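Side-chain contacts in FrpC operon protein (Neisseria meningitidis, PDB 5EDF), which is of unknown function but binds the RTX protein FrpC, and is iron-regulated and putatively involved in adhesion: residues 138-141 with 147-150; 116-121 with 134-139; 151-156 with 203-208; 194-199 with 209-214. One frame throughout, in Å; residues are numbered along the deposited sequence.

Contact 1. Residues 138-141 with 147-150; sequences DKRH and YFHE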
# COMPACT_ATOMS: atom_id res chain seq x y z
N ASP A 138 -0.88 -20.99 -7.19
CA ASP A 138 -0.40 -21.36 -8.50
C ASP A 138 0.86 -22.19 -8.26
O ASP A 138 1.87 -21.67 -7.79
CB ASP A 138 -0.09 -20.11 -9.31
CG ASP A 138 0.28 -20.41 -10.73
OD1 ASP A 138 0.40 -21.59 -11.15
OD2 ASP A 138 0.42 -19.42 -11.50
N LYS A 139 0.77 -23.47 -8.56
CA LYS A 139 1.89 -24.39 -8.49
C LYS A 139 2.11 -25.04 -9.86
O LYS A 139 2.62 -26.17 -9.94
CB LYS A 139 1.60 -25.49 -7.44
CG LYS A 139 1.79 -25.04 -6.03
CD LYS A 139 1.37 -26.12 -5.02
CE LYS A 139 2.39 -27.22 -4.85
NZ LYS A 139 1.96 -28.16 -3.77
N ARG A 140 1.74 -24.35 -10.93
CA ARG A 140 1.93 -24.92 -12.25
C ARG A 140 3.39 -25.19 -12.55
O ARG A 140 4.29 -24.50 -12.08
CB ARG A 140 1.30 -24.07 -13.34
CG ARG A 140 -0.18 -24.01 -13.25
CD ARG A 140 -0.73 -22.99 -14.23
NE ARG A 140 -0.33 -21.62 -13.90
CZ ARG A 140 -0.52 -20.58 -14.69
NH1 ARG A 140 -1.07 -20.70 -15.88
NH2 ARG A 140 -0.11 -19.39 -14.27
N HIS A 141 3.62 -26.21 -13.36
CA HIS A 141 4.95 -26.72 -13.61
C HIS A 141 5.66 -25.99 -14.75
O HIS A 141 5.13 -25.84 -15.86
CB HIS A 141 4.87 -28.23 -13.90
CG HIS A 141 4.59 -29.05 -12.69
ND1 HIS A 141 5.58 -29.74 -12.01
CD2 HIS A 141 3.44 -29.27 -12.00
CE1 HIS A 141 5.04 -30.35 -10.97
NE2 HIS A 141 3.75 -30.08 -10.94
N TYR A 147 10.99 -23.12 -8.91
CA TYR A 147 10.67 -22.20 -7.83
C TYR A 147 9.38 -21.41 -8.07
O TYR A 147 8.90 -20.71 -7.16
CB TYR A 147 11.84 -21.26 -7.61
CG TYR A 147 13.13 -22.01 -7.39
CD1 TYR A 147 13.31 -22.80 -6.26
CD2 TYR A 147 14.15 -21.99 -8.34
CE1 TYR A 147 14.47 -23.52 -6.05
CE2 TYR A 147 15.33 -22.71 -8.15
CZ TYR A 147 15.49 -23.47 -7.00
OH TYR A 147 16.63 -24.20 -6.76
N PHE A 148 8.80 -21.53 -9.26
CA PHE A 148 7.55 -20.84 -9.56
C PHE A 148 6.45 -21.19 -8.54
O PHE A 148 6.08 -22.34 -8.36
CB PHE A 148 7.11 -21.22 -10.96
CG PHE A 148 5.94 -20.45 -11.45
CD1 PHE A 148 6.08 -19.14 -11.84
CD2 PHE A 148 4.70 -21.04 -11.51
CE1 PHE A 148 4.99 -18.42 -12.30
CE2 PHE A 148 3.63 -20.34 -11.97
CZ PHE A 148 3.75 -19.02 -12.34
N HIS A 149 5.91 -20.17 -7.87
CA HIS A 149 4.95 -20.35 -6.82
C HIS A 149 4.30 -19.00 -6.52
O HIS A 149 4.99 -18.09 -6.10
CB HIS A 149 5.65 -20.86 -5.55
CG HIS A 149 4.73 -21.50 -4.57
ND1 HIS A 149 5.14 -21.88 -3.31
CD2 HIS A 149 3.43 -21.88 -4.67
CE1 HIS A 149 4.13 -22.46 -2.67
NE2 HIS A 149 3.08 -22.46 -3.47
N GLU A 150 3.00 -18.90 -6.72
CA GLU A 150 2.29 -17.63 -6.54
C GLU A 150 0.99 -17.90 -5.82
O GLU A 150 0.41 -19.00 -5.93
CB GLU A 150 2.07 -16.93 -7.88
CG GLU A 150 3.30 -17.11 -8.78
CD GLU A 150 3.49 -16.04 -9.82
OE1 GLU A 150 2.49 -15.54 -10.36
OE2 GLU A 150 4.68 -15.73 -10.10
O HOH W 1 0.32 -16.79 -11.23
O HOH W 2 5.90 -24.59 -9.96
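Asp138 and Glu150 are joined by backbone hydrogen bonds running both ways. Asp138 N donates to Glu150 O over 2.7 Å and almost straight, while Glu150 N returns a longer bond to Asp138 O, at 3.2 Å. His149 adds a CA-H...O contact to that same carbonyl, whose oxygen also lies at the edge of the imidazole.

The charged interactions gather on the Asp138 carboxylate. Its CG stands anti to the backbone N (chi1 -174°), which sets the carboxylate on the carbonyl side, facing Arg140. The guanidinium takes it side-on: Arg140 NE binds OD1 and Arg140 NH2 binds OD2, each at 2.8 Å. Backbone N of Arg140 reaches OD1 as well, at 3.1 Å, from the other face, so three N-H groups fix the carboxylate's rotation. Aspartate suits the place: its short arm holds the carboxylate within reach of the guanidinium and backbone N-H of Arg140. A water, 2.6 Å from Asp138 OD2, also donates to Glu150 OE1 and probably eases the approach of two like charges; Glu150 has a second partner in the salt bridge with Arg166.

Two rings pack against these groups. Phe148 turns its edge to the carboxylate, CE2 lying 3.4 Å from Asp138 OD2 with the planes 87° apart, so weakly positive ring hydrogens face oxygen. Alongside His149, Lys139 lays its aliphatic CG 3.8 Å from CD2, while His149 NE2 bonds to Glu137.

Two antiparallel strands, 133-138 and 150-155, thus part into the loop of a beta hairpin, its first arm closed by an Asx turn from Asp138 to Arg140.

Contact 2. Residues 116-121 with 134-139; sequences ERLLTY and EAYEDK
Leu118 and Leu119 of helix 114-120 pack on Tyr136 of strand 133-138, a helix lying against one face of the antiparallel sheet. The firm part of the contact is Leu118. Its CD1 rests over one face of the tyrosine ring, 4.0 Å from the centroid and 21° off the normal, a CH-pi contact displaced toward the CG side, with CD1 3.8 Å from Tyr136 CG. In this leucine, CG beside the backbone N and anti to the carbonyl carbon (chi1 -71°) directs the branch onto the strand. Leu118 also touches Tyr152 and Ile154 of the next strand, so one branched side chain covers parts of two strands; a leucine is wide enough for that and brings no polar atom into a buried place.

One residue on, Leu119 makes a lighter touch. It comes at the ring edge rather than over it, its CD2 4.1 Å from Tyr136 CE1, and most of the residue is exposed. On the solvent side of the helix, groups serve one another. Thr120 OG1 donates to Arg117 O at 2.8 Å, taking a lone pair in the carbonyl plane, as threonines in helices often do, bonding back to a carbonyl of the preceding turn. Arg117 lays its extended chain over Tyr121, with CG 3.8 Å above the ring plane, near the rim.

At its other end this helix begins with Met114, which lines the site of a bound azide ion with Leu110, Ser111 and Ile162. On the exposed side Arg117 NE donates to Tyr121 OH over 3.0 Å, close to the guanidinium plane.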
# COMPACT_ATOMS: atom_id res chain seq x y z
N GLU A 116 -12.55 -17.18 -11.34
CA GLU A 116 -12.94 -18.08 -12.44
C GLU A 116 -11.84 -18.14 -13.49
O GLU A 116 -11.52 -19.20 -14.01
CB GLU A 116 -14.25 -17.60 -13.07
CG GLU A 116 -15.45 -17.74 -12.14
CD GLU A 116 -16.65 -16.94 -12.59
OE1 GLU A 116 -17.02 -17.03 -13.78
OE2 GLU A 116 -17.24 -16.24 -11.72
N ARG A 117 -11.26 -16.98 -13.80
CA ARG A 117 -10.21 -16.91 -14.79
C ARG A 117 -9.02 -17.71 -14.28
O ARG A 117 -8.42 -18.52 -15.01
CB ARG A 117 -9.82 -15.46 -15.06
CG ARG A 117 -8.65 -15.22 -16.03
CD ARG A 117 -8.31 -13.71 -16.11
NE ARG A 117 -7.01 -13.44 -16.76
CZ ARG A 117 -6.35 -12.28 -16.71
NH1 ARG A 117 -6.83 -11.24 -16.04
NH2 ARG A 117 -5.17 -12.16 -17.34
N LEU A 118 -8.65 -17.50 -13.03
CA LEU A 118 -7.53 -18.24 -12.45
C LEU A 118 -7.75 -19.75 -12.57
O LEU A 118 -6.83 -20.46 -12.93
CB LEU A 118 -7.33 -17.87 -10.99
CG LEU A 118 -6.79 -16.49 -10.69
CD1 LEU A 118 -6.71 -16.21 -9.20
CD2 LEU A 118 -5.41 -16.29 -11.33
N LEU A 119 -8.95 -20.24 -12.26
CA LEU A 119 -9.22 -21.65 -12.39
C LEU A 119 -9.01 -22.14 -13.82
O LEU A 119 -8.46 -23.23 -14.02
CB LEU A 119 -10.60 -21.95 -11.86
CG LEU A 119 -10.81 -21.69 -10.37
CD1 LEU A 119 -12.29 -21.75 -10.02
CD2 LEU A 119 -10.01 -22.65 -9.52
N THR A 120 -9.44 -21.35 -14.81
CA THR A 120 -9.29 -21.76 -16.22
C THR A 120 -7.81 -21.86 -16.59
O THR A 120 -7.45 -22.62 -17.48
CB THR A 120 -10.04 -20.86 -17.23
OG1 THR A 120 -9.44 -19.56 -17.35
CG2 THR A 120 -11.51 -20.69 -16.87
N TYR A 121 -6.96 -21.13 -15.88
CA TYR A 121 -5.54 -21.11 -16.13
C TYR A 121 -4.78 -22.23 -15.42
O TYR A 121 -3.58 -22.38 -15.66
CB TYR A 121 -4.94 -19.76 -15.70
CG TYR A 121 -5.23 -18.57 -16.55
CD1 TYR A 121 -6.05 -18.65 -17.68
CD2 TYR A 121 -4.66 -17.33 -16.24
CE1 TYR A 121 -6.29 -17.54 -18.47
CE2 TYR A 121 -4.89 -16.24 -17.01
CZ TYR A 121 -5.70 -16.33 -18.13
OH TYR A 121 -5.91 -15.20 -18.90
N GLU A 134 -11.25 -15.25 -1.16
CA GLU A 134 -10.97 -16.52 -1.83
C GLU A 134 -9.47 -16.63 -1.97
O GLU A 134 -8.81 -15.63 -2.36
CB GLU A 134 -11.62 -16.57 -3.22
CG GLU A 134 -13.14 -16.79 -3.16
CD GLU A 134 -13.81 -16.82 -4.53
OE1 GLU A 134 -13.09 -16.77 -5.54
OE2 GLU A 134 -15.05 -16.89 -4.59
N ALA A 135 -8.89 -17.77 -1.67
CA ALA A 135 -7.47 -18.02 -1.76
C ALA A 135 -7.17 -18.96 -2.89
O ALA A 135 -7.91 -19.93 -3.13
CB ALA A 135 -6.92 -18.58 -0.46
N TYR A 136 -6.07 -18.68 -3.59
CA TYR A 136 -5.61 -19.48 -4.73
C TYR A 136 -4.12 -19.67 -4.68
O TYR A 136 -3.37 -18.79 -4.20
CB TYR A 136 -5.95 -18.83 -6.07
CG TYR A 136 -7.42 -18.57 -6.32
CD1 TYR A 136 -8.20 -19.45 -7.05
CD2 TYR A 136 -8.06 -17.47 -5.74
CE1 TYR A 136 -9.58 -19.24 -7.21
CE2 TYR A 136 -9.42 -17.25 -5.92
CZ TYR A 136 -10.18 -18.13 -6.66
OH TYR A 136 -11.54 -17.94 -6.84
N GLU A 137 -3.67 -20.80 -5.21
CA GLU A 137 -2.26 -21.14 -5.21
C GLU A 137 -1.91 -21.61 -6.61
O GLU A 137 -2.57 -22.51 -7.16
CB GLU A 137 -1.94 -22.23 -4.18
CG GLU A 137 -0.46 -22.50 -4.04
CD GLU A 137 -0.16 -23.48 -2.89
OE1 GLU A 137 -1.10 -24.11 -2.38
OE2 GLU A 137 1.02 -23.62 -2.52
N ASP A 138 -0.88 -20.99 -7.19
CA ASP A 138 -0.40 -21.36 -8.50
C ASP A 138 0.86 -22.19 -8.26
O ASP A 138 1.87 -21.67 -7.79
CB ASP A 138 -0.09 -20.11 -9.31
CG ASP A 138 0.28 -20.41 -10.73
OD1 ASP A 138 0.40 -21.59 -11.15
OD2 ASP A 138 0.42 -19.42 -11.50
N LYS A 139 0.77 -23.47 -8.56
CA LYS A 139 1.89 -24.39 -8.49
C LYS A 139 2.11 -25.04 -9.86
O LYS A 139 2.62 -26.17 -9.94
CB LYS A 139 1.60 -25.49 -7.44
CG LYS A 139 1.79 -25.04 -6.03
CD LYS A 139 1.37 -26.12 -5.02
CE LYS A 139 2.39 -27.22 -4.85
NZ LYS A 139 1.96 -28.16 -3.77

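Contact 3. Residues 151-156 with 203-208; sequences FYYIKK and LTQQEL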
# COMPACT_ATOMS: atom_id res chain seq x y z
N PHE A 151 0.57 -16.94 -5.02
CA PHE A 151 -0.66 -16.97 -4.26
C PHE A 151 -1.51 -15.76 -4.59
O PHE A 151 -0.97 -14.65 -4.82
CB PHE A 151 -0.36 -16.90 -2.76
CG PHE A 151 0.41 -18.04 -2.24
CD1 PHE A 151 -0.25 -19.16 -1.78
CD2 PHE A 151 1.78 -18.02 -2.22
CE1 PHE A 151 0.44 -20.26 -1.28
CE2 PHE A 151 2.51 -19.13 -1.73
CZ PHE A 151 1.82 -20.24 -1.24
N TYR A 152 -2.82 -15.91 -4.60
CA TYR A 152 -3.78 -14.85 -4.76
C TYR A 152 -4.76 -14.90 -3.64
O TYR A 152 -5.22 -15.99 -3.29
CB TYR A 152 -4.55 -14.98 -6.09
CG TYR A 152 -3.70 -14.93 -7.33
CD1 TYR A 152 -3.53 -13.76 -8.05
CD2 TYR A 152 -3.04 -16.07 -7.79
CE1 TYR A 152 -2.74 -13.73 -9.19
CE2 TYR A 152 -2.24 -16.05 -8.93
CZ TYR A 152 -2.10 -14.88 -9.63
OH TYR A 152 -1.36 -14.85 -10.77
N TYR A 153 -5.12 -13.75 -3.10
CA TYR A 153 -6.19 -13.58 -2.14
C TYR A 153 -7.12 -12.52 -2.69
O TYR A 153 -6.72 -11.36 -2.84
CB TYR A 153 -5.65 -13.25 -0.76
CG TYR A 153 -4.58 -14.23 -0.31
CD1 TYR A 153 -4.92 -15.49 0.14
CD2 TYR A 153 -3.24 -13.91 -0.34
CE1 TYR A 153 -3.93 -16.41 0.53
CE2 TYR A 153 -2.27 -14.80 0.05
CZ TYR A 153 -2.62 -16.05 0.49
OH TYR A 153 -1.65 -16.94 0.91
N ILE A 154 -8.37 -12.87 -2.95
CA ILE A 154 -9.32 -12.01 -3.64
C ILE A 154 -10.52 -11.75 -2.75
O ILE A 154 -11.19 -12.68 -2.32
CB ILE A 154 -9.79 -12.64 -4.98
CG1 ILE A 154 -8.58 -12.88 -5.87
CG2 ILE A 154 -10.82 -11.76 -5.65
CD1 ILE A 154 -8.89 -13.50 -7.20
N LYS A 155 -10.83 -10.48 -2.51
CA LYS A 155 -12.00 -10.02 -1.76
C LYS A 155 -12.98 -9.39 -2.74
O LYS A 155 -12.56 -8.64 -3.59
CB LYS A 155 -11.50 -8.97 -0.74
CG LYS A 155 -12.50 -8.21 0.13
CD LYS A 155 -11.72 -7.14 0.94
CE LYS A 155 -12.51 -6.51 2.04
NZ LYS A 155 -13.03 -5.25 1.55
N LYS A 156 -14.29 -9.61 -2.62
CA LYS A 156 -15.29 -8.88 -3.45
C LYS A 156 -16.02 -7.82 -2.60
O LYS A 156 -15.35 -7.03 -1.97
CB LYS A 156 -16.25 -9.84 -4.15
CG LYS A 156 -15.57 -10.70 -5.18
CD LYS A 156 -16.50 -11.82 -5.61
CE LYS A 156 -15.94 -12.66 -6.72
NZ LYS A 156 -17.00 -13.49 -7.37
N LEU A 203 5.11 -14.60 3.29
CA LEU A 203 4.24 -14.01 4.25
C LEU A 203 2.95 -14.80 4.28
O LEU A 203 2.52 -15.37 3.28
CB LEU A 203 3.97 -12.54 3.86
CG LEU A 203 5.21 -11.66 3.81
CD1 LEU A 203 4.85 -10.23 3.29
CD2 LEU A 203 5.91 -11.57 5.17
N THR A 204 2.30 -14.83 5.43
CA THR A 204 1.07 -15.56 5.57
C THR A 204 -0.10 -14.74 5.08
O THR A 204 -0.01 -13.51 4.94
CB THR A 204 0.78 -15.94 7.03
OG1 THR A 204 0.50 -14.75 7.77
CG2 THR A 204 1.97 -16.68 7.68
N GLN A 205 -1.23 -15.39 4.85
CA GLN A 205 -2.44 -14.70 4.50
C GLN A 205 -2.82 -13.68 5.58
O GLN A 205 -3.32 -12.60 5.27
CB GLN A 205 -3.59 -15.65 4.24
CG GLN A 205 -4.82 -14.95 3.72
CD GLN A 205 -6.01 -15.86 3.45
OE1 GLN A 205 -6.00 -17.05 3.81
NE2 GLN A 205 -7.07 -15.30 2.88
N GLN A 206 -2.58 -14.05 6.84
CA GLN A 206 -2.92 -13.17 7.94
C GLN A 206 -2.09 -11.89 7.90
O GLN A 206 -2.61 -10.80 8.16
CB GLN A 206 -2.79 -13.88 9.29
CG GLN A 206 -3.80 -15.02 9.51
CD GLN A 206 -3.35 -16.39 9.01
OE1 GLN A 206 -2.38 -16.52 8.25
NE2 GLN A 206 -4.06 -17.42 9.44
N GLU A 207 -0.80 -12.02 7.60
CA GLU A 207 0.06 -10.83 7.46
C GLU A 207 -0.40 -9.95 6.30
O GLU A 207 -0.49 -8.73 6.45
CB GLU A 207 1.50 -11.24 7.23
CG GLU A 207 2.16 -11.83 8.47
CD GLU A 207 3.56 -12.35 8.19
OE1 GLU A 207 3.69 -13.37 7.46
OE2 GLU A 207 4.53 -11.78 8.76
N LEU A 208 -0.72 -10.57 5.17
CA LEU A 208 -1.10 -9.82 3.97
C LEU A 208 -2.48 -9.16 4.08
O LEU A 208 -2.63 -7.98 3.82
CB LEU A 208 -1.02 -10.75 2.76
CG LEU A 208 0.35 -11.34 2.44
CD1 LEU A 208 0.25 -12.52 1.45
CD2 LEU A 208 1.21 -10.25 1.85
O HOH W 3 1.01 -16.77 1.55
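Tyr153 OH and Leu203 O are bridged by one water, which lies 2.7 Å from Tyr153 OH and donates to Leu203 O over 2.7 Å. The water sits in the plane of the tyrosine ring and over the centre of the Phe151 ring. It ties strand 150-155 to the N-terminal end of helix 205-224, which packs on the sheet here and opens with a capping box. Thr204 is the N-cap: Thr204 OG1 accepts from Glu207 N at 3.0 Å, and Glu207 OE1 accepts in turn from Thr204 N at 2.9 Å. Threonine and glutamate suit these places because each side chain reaches a backbone N-H that the first turn cannot pair.

Across the segments themselves the contact is made by packing, without direct hydrogen bonds. Gln205 crosses one face of the Tyr153 ring, with CG 3.8 Å from the centroid. Its CG is anti to the backbone N (chi1 -173°) and the chain runs on extended, which carries the amide along the ring until NE2 stands 3.5 Å from Tyr153 CD1. Ring and amide planes lie only 19° apart, so the two flat groups overlap almost in parallel. Glutamine does two jobs: its methylenes cover the ring, while its polar end is pinned by outside partners, OE1 accepting from Ala129 N and NE2 bonded to Ser128 OG, which settles how the buried amide is turned.

On the side of the ring plane away from the glutamine, near the CD1 edge, Ala135 of the neighbouring strand touches the ring, and its small side chain lets the tyrosine lie close. From the next turn of the helix the Leu208 side chain runs at about a right angle to that of Tyr153, its CD1 3.7 Å from Tyr153 CE2.

Contact 4. Residues 194-199 with 209-214; sequences YPFIRE and VGYHQQ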
# COMPACT_ATOMS: atom_id res chain seq x y z
N TYR A 194 2.63 -1.88 -3.44
CA TYR A 194 3.54 -2.99 -3.20
C TYR A 194 3.95 -2.93 -1.73
O TYR A 194 4.82 -2.13 -1.36
CB TYR A 194 4.77 -2.89 -4.10
CG TYR A 194 4.52 -3.00 -5.57
CD1 TYR A 194 4.14 -4.18 -6.15
CD2 TYR A 194 4.69 -1.90 -6.43
CE1 TYR A 194 3.88 -4.30 -7.51
CE2 TYR A 194 4.45 -2.00 -7.79
CZ TYR A 194 4.05 -3.19 -8.34
OH TYR A 194 3.81 -3.30 -9.71
N PRO A 195 3.28 -3.70 -0.87
CA PRO A 195 3.61 -3.65 0.54
C PRO A 195 4.81 -4.51 0.93
O PRO A 195 5.24 -5.38 0.16
CB PRO A 195 2.37 -4.22 1.20
CG PRO A 195 1.93 -5.25 0.21
CD PRO A 195 2.21 -4.66 -1.15
N PHE A 196 5.28 -4.32 2.15
CA PHE A 196 6.34 -5.17 2.68
C PHE A 196 7.57 -5.19 1.77
O PHE A 196 8.17 -6.25 1.54
CB PHE A 196 5.82 -6.60 2.91
CG PHE A 196 4.75 -6.75 3.94
CD1 PHE A 196 5.06 -6.61 5.27
CD2 PHE A 196 3.44 -7.15 3.60
CE1 PHE A 196 4.12 -6.86 6.26
CE2 PHE A 196 2.50 -7.39 4.58
CZ PHE A 196 2.83 -7.24 5.89
N ILE A 197 7.96 -4.03 1.23
CA ILE A 197 8.94 -4.02 0.13
C ILE A 197 10.31 -4.58 0.49
O ILE A 197 11.02 -5.06 -0.39
CB ILE A 197 9.16 -2.62 -0.50
CG1 ILE A 197 9.55 -1.57 0.55
CG2 ILE A 197 7.94 -2.18 -1.23
CD1 ILE A 197 10.26 -0.37 -0.04
N ARG A 198 10.69 -4.52 1.77
CA ARG A 198 11.99 -5.07 2.17
C ARG A 198 11.93 -6.52 2.66
O ARG A 198 12.97 -7.12 2.98
CB ARG A 198 12.63 -4.24 3.27
CG ARG A 198 12.86 -2.77 2.87
CD ARG A 198 14.11 -2.55 2.03
NE ARG A 198 13.94 -2.96 0.64
CZ ARG A 198 13.57 -2.17 -0.36
NH1 ARG A 198 13.30 -0.89 -0.15
NH2 ARG A 198 13.47 -2.67 -1.60
N GLU A 199 10.75 -7.11 2.73
CA GLU A 199 10.65 -8.48 3.20
C GLU A 199 10.86 -9.49 2.06
O GLU A 199 10.18 -9.44 1.03
CB GLU A 199 9.27 -8.73 3.83
CG GLU A 199 8.85 -7.71 4.88
CD GLU A 199 9.93 -7.45 5.91
OE1 GLU A 199 10.24 -8.40 6.69
OE2 GLU A 199 10.54 -6.35 5.92
N VAL A 209 -3.49 -9.94 4.48
CA VAL A 209 -4.82 -9.37 4.73
C VAL A 209 -4.79 -8.35 5.85
O VAL A 209 -5.44 -7.29 5.75
CB VAL A 209 -5.89 -10.49 5.00
CG1 VAL A 209 -7.22 -9.86 5.43
CG2 VAL A 209 -6.10 -11.30 3.73
N GLY A 210 -4.03 -8.60 6.91
CA GLY A 210 -3.91 -7.64 7.99
C GLY A 210 -3.43 -6.29 7.49
O GLY A 210 -3.94 -5.25 7.91
N TYR A 211 -2.42 -6.30 6.65
CA TYR A 211 -1.88 -5.06 6.08
C TYR A 211 -2.99 -4.36 5.31
O TYR A 211 -3.20 -3.15 5.49
CB TYR A 211 -0.66 -5.40 5.22
CG TYR A 211 0.16 -4.21 4.74
CD1 TYR A 211 1.48 -4.07 5.10
CD2 TYR A 211 -0.40 -3.24 3.91
CE1 TYR A 211 2.24 -3.00 4.65
CE2 TYR A 211 0.35 -2.17 3.48
CZ TYR A 211 1.67 -2.04 3.85
OH TYR A 211 2.36 -0.93 3.36
N HIS A 212 -3.68 -5.09 4.45
CA HIS A 212 -4.71 -4.46 3.65
C HIS A 212 -5.84 -3.90 4.48
O HIS A 212 -6.34 -2.82 4.18
CB HIS A 212 -5.24 -5.37 2.55
CG HIS A 212 -6.10 -4.62 1.61
ND1 HIS A 212 -5.63 -3.53 0.91
CD2 HIS A 212 -7.41 -4.74 1.30
CE1 HIS A 212 -6.62 -3.00 0.23
NE2 HIS A 212 -7.72 -3.72 0.44
N GLN A 213 -6.22 -4.60 5.55
CA GLN A 213 -7.25 -4.08 6.43
C GLN A 213 -6.80 -2.74 7.03
O GLN A 213 -7.61 -1.82 7.20
CB GLN A 213 -7.58 -5.09 7.55
CG GLN A 213 -8.31 -6.30 7.05
CD GLN A 213 -8.45 -7.42 8.09
OE1 GLN A 213 -7.65 -7.53 9.01
NE2 GLN A 213 -9.42 -8.27 7.89
N GLN A 214 -5.52 -2.63 7.39
CA GLN A 214 -5.00 -1.38 7.90
C GLN A 214 -5.05 -0.27 6.84
O GLN A 214 -5.39 0.85 7.14
CB GLN A 214 -3.59 -1.57 8.44
CG GLN A 214 -3.57 -2.48 9.68
CD GLN A 214 -2.18 -3.00 9.97
OE1 GLN A 214 -1.19 -2.35 9.65
NE2 GLN A 214 -2.10 -4.18 10.55
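Tyr211 holds its CG anti to the backbone N (chi1 -170°), and Phe196 has its CG beside the backbone N instead (chi1 -65°); these choices let the two side chains slide past each other in opposite directions. Tyr211 CD1 thereby comes to one face of the phenylalanine ring, near its rim, 3.5 Å from Phe196 CE2. The rings are oblique, their centroids 4.9 Å apart and their planes at 56°.

Pro195 meets the tyrosine more squarely. Its CB stands over the ring face, 3.6 Å from the centroid, in a CH-pi contact; a proline is apt here, being rigid and offering a compact patch of C-H groups to the ring. The loop after strand 189-193 is thus laid against helix 205-224, to which it leads. Phe196, with a left-handed backbone conformation, starts a type I beta turn closed by Glu199 N to Phe196 O at 3.0 Å.

Asp99 ties both sides together: its OD2 is bonded to Tyr211 OH and Phe196 N, and its OD1 to Ile197 N. A tyrosine is therefore well suited, offering a face to proline and a hydroxyl to the Asp99 carboxylate. Phe196 also meets Trp74 and Tyr67 edge-to-face.

Contacts 1, 2 and 3 share the hairpin of strands 133-138 and 150-155, neighbours in the large antiparallel sheet. Contact 1 lies at its loop end, about 11 Å between centres from contact 2, with which it shares Asp138 and Lys139. Contact 2 ends where contact 1 begins, and both close before contact 3 opens. Contacts 2 and 3, about 13 Å apart, set helix 114-120 and helix 205-224 on opposite faces of that hairpin. Contact 4 uses the latter helix one turn further on, about 10 Å from contact 3, where Phe196 touches Leu203 and Leu208; the segments of these two alternate. The C-terminal helix thus spans from the hairpin toward the centre of the molecule.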